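Local coordinates for protein pilin (Clostridioides difficile, PDB 6T8S) that is the major type IV pilin PilA1, the subunit that probably polymerises into the bacterium's type IV pilus fibres, at residues Asn107-Val113 with Val132-Val136. Coordinates in Å, arbitrary orientation, origin at the centre of the assembly. Residues are numbered along the deposited sequence.
Sequences NKIYTSV and VLYIV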
loop_
_atom_site.group_PDB
_atom_site.type_symbol
_atom_site.label_atom_id
_atom_site.label_comp_id
_atom_site.label_asym_id
_atom_site.label_seq_id
_atom_site.Cartn_x
_atom_site.Cartn_y
_atom_site.Cartn_z
ATOM N N ASN A 107 -9.536 2.967 8.720
ATOM C CA ASN A 107 -9.823 3.871 7.578
ATOM C C ASN A 107 -8.596 4.032 6.674
ATOM O O ASN A 107 -8.491 5.076 6.008
ATOM C CB ASN A 107 -10.317 5.234 8.067
ATOM C CG ASN A 107 -11.652 5.150 8.769
ATOM O OD1 ASN A 107 -12.429 4.230 8.529
ATOM N ND2 ASN A 107 -11.915 6.106 9.642
ATOM N N LYS A 108 -7.728 3.021 6.587
ATOM C CA LYS A 108 -6.544 3.089 5.702
ATOM C C LYS A 108 -6.470 1.887 4.760
ATOM O O LYS A 108 -6.051 2.113 3.621
ATOM C CB LYS A 108 -5.277 3.240 6.552
ATOM C CG LYS A 108 -5.224 4.545 7.346
ATOM C CD LYS A 108 -3.863 5.175 7.406
ATOM C CE LYS A 108 -3.790 6.405 8.292
ATOM N NZ LYS A 108 -4.509 7.552 7.699
ATOM N N ILE A 109 -6.793 0.674 5.219
ATOM C CA ILE A 109 -6.534 -0.581 4.451
ATOM C C ILE A 109 -7.842 -1.081 3.832
ATOM O O ILE A 109 -8.807 -1.342 4.588
ATOM C CB ILE A 109 -5.864 -1.658 5.326
ATOM C CG1 ILE A 109 -4.684 -1.089 6.120
ATOM C CG2 ILE A 109 -5.456 -2.843 4.459
ATOM C CD1 ILE A 109 -4.273 -1.960 7.272
ATOM N N TYR A 110 -7.860 -1.243 2.510
ATOM C CA TYR A 110 -9.074 -1.595 1.722
ATOM C C TYR A 110 -8.747 -2.755 0.774
ATOM O O TYR A 110 -7.601 -2.842 0.267
ATOM C CB TYR A 110 -9.606 -0.335 1.022
ATOM C CG TYR A 110 -10.113 0.718 1.977
ATOM C CD1 TYR A 110 -11.433 0.727 2.408
ATOM C CD2 TYR A 110 -9.257 1.665 2.522
ATOM C CE1 TYR A 110 -11.895 1.674 3.313
ATOM C CE2 TYR A 110 -9.697 2.602 3.447
ATOM C CZ TYR A 110 -11.025 2.622 3.837
ATOM O OH TYR A 110 -11.482 3.533 4.758
ATOM N N THR A 111 -9.733 -3.630 0.546
ATOM C CA THR A 111 -9.632 -4.801 -0.368
ATOM C C THR A 111 -10.189 -4.465 -1.760
ATOM O O THR A 111 -10.015 -5.297 -2.668
ATOM C CB THR A 111 -10.310 -6.022 0.259
ATOM O OG1 THR A 111 -11.669 -5.707 0.551
ATOM C CG2 THR A 111 -9.623 -6.463 1.534
ATOM N N SER A 112 -10.831 -3.307 -1.942
ATOM C CA SER A 112 -11.315 -2.837 -3.270
ATOM C C SER A 112 -11.350 -1.309 -3.332
ATOM O O SER A 112 -11.497 -0.655 -2.281
ATOM C CB SER A 112 -12.681 -3.408 -3.589
ATOM O OG SER A 112 -13.664 -2.833 -2.744
ATOM N N VAL A 113 -11.239 -0.774 -4.542
ATOM C CA VAL A 113 -11.423 0.669 -4.854
ATOM C C VAL A 113 -12.074 0.760 -6.231
ATOM O O VAL A 113 -11.912 -0.188 -7.028
ATOM C CB VAL A 113 -10.092 1.446 -4.830
ATOM C CG1 VAL A 113 -9.438 1.416 -3.457
ATOM C CG2 VAL A 113 -9.127 0.950 -5.897
ATOM N N VAL A 132 -5.302 -7.869 -4.921
ATOM C CA VAL A 132 -4.703 -6.516 -4.799
ATOM C C VAL A 132 -5.244 -5.866 -3.523
ATOM O O VAL A 132 -6.447 -5.986 -3.242
ATOM C CB VAL A 132 -4.962 -5.660 -6.050
ATOM C CG1 VAL A 132 -4.374 -4.265 -5.882
ATOM C CG2 VAL A 132 -4.404 -6.332 -7.301
ATOM N N LEU A 133 -4.357 -5.212 -2.772
ATOM C CA LEU A 133 -4.657 -4.527 -1.495
ATOM C C LEU A 133 -4.304 -3.048 -1.666
ATOM O O LEU A 133 -3.430 -2.728 -2.485
ATOM C CB LEU A 133 -3.830 -5.169 -0.369
ATOM C CG LEU A 133 -4.221 -4.770 1.054
ATOM C CD1 LEU A 133 -5.513 -5.425 1.483
ATOM C CD2 LEU A 133 -3.118 -5.108 2.049
ATOM N N TYR A 134 -4.968 -2.184 -0.904
ATOM C CA TYR A 134 -4.842 -0.718 -0.982
ATOM C C TYR A 134 -4.630 -0.146 0.424
ATOM O O TYR A 134 -5.390 -0.502 1.331
ATOM C CB TYR A 134 -6.098 -0.150 -1.639
ATOM C CG TYR A 134 -6.348 -0.683 -3.023
ATOM C CD1 TYR A 134 -5.729 -0.125 -4.131
ATOM C CD2 TYR A 134 -7.165 -1.784 -3.214
ATOM C CE1 TYR A 134 -5.969 -0.610 -5.409
ATOM C CE2 TYR A 134 -7.403 -2.293 -4.481
ATOM C CZ TYR A 134 -6.812 -1.697 -5.580
ATOM O OH TYR A 134 -7.034 -2.208 -6.832
ATOM N N ILE A 135 -3.626 0.721 0.592
ATOM C CA ILE A 135 -3.391 1.432 1.886
ATOM C C ILE A 135 -3.305 2.937 1.619
ATOM O O ILE A 135 -2.406 3.385 0.888
ATOM C CB ILE A 135 -2.155 0.919 2.654
ATOM C CG1 ILE A 135 -2.089 -0.611 2.718
ATOM C CG2 ILE A 135 -2.157 1.529 4.050
ATOM C CD1 ILE A 135 -0.881 -1.160 3.456
ATOM N N VAL A 136 -4.206 3.701 2.229
ATOM C CA VAL A 136 -4.198 5.185 2.100
ATOM C C VAL A 136 -2.877 5.715 2.675
ATOM O O VAL A 136 -2.564 5.368 3.839
ATOM C CB VAL A 136 -5.399 5.816 2.814
ATOM C CG1 VAL A 136 -5.317 7.332 2.798
ATOM C CG2 VAL A 136 -6.709 5.348 2.195
HETATM O O HOH W 1 -8.221 -6.571 -5.139
#
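Three backbone hydrogen bonds define a short antiparallel pairing here. Tyr110 and Tyr134 form the hydrogen-bonded pair: Tyr110 N donates to Tyr134 O at 2.8 Å (166°), and Tyr134 N returns to Tyr110 O at 3.0 Å with a more bent 145°. Val136 N to Lys108 O, 2.8 Å and 166°, closes the other side of the non-hydrogen-bonded Ile109–Ile135 pair. Beyond Leu133 the ladder gives way to water 1, which donates to Val132 O at 2.7 Å and weakly to Thr111 O at 3.3 Å. Thr111 OG1 is instead satisfied by Asn120 O. Outward-facing backbone groups of Ile109 bond with Leu122, and those of Leu133 and Ile135 with Ile83 and Leu81. On the Tyr134 face, Val113 CG2 lies 3.7 Å from that ring's centroid, 20° off its normal, a CH-pi contact. On the Ile109 face, Ile109 CG2 meets Leu133 CD1 at 3.9 Å. Flanked thus by strand 78-83, strand 128-138 is an inner strand of the antiparallel sheet packed against helix 9-37, as in the type IV pilin fold.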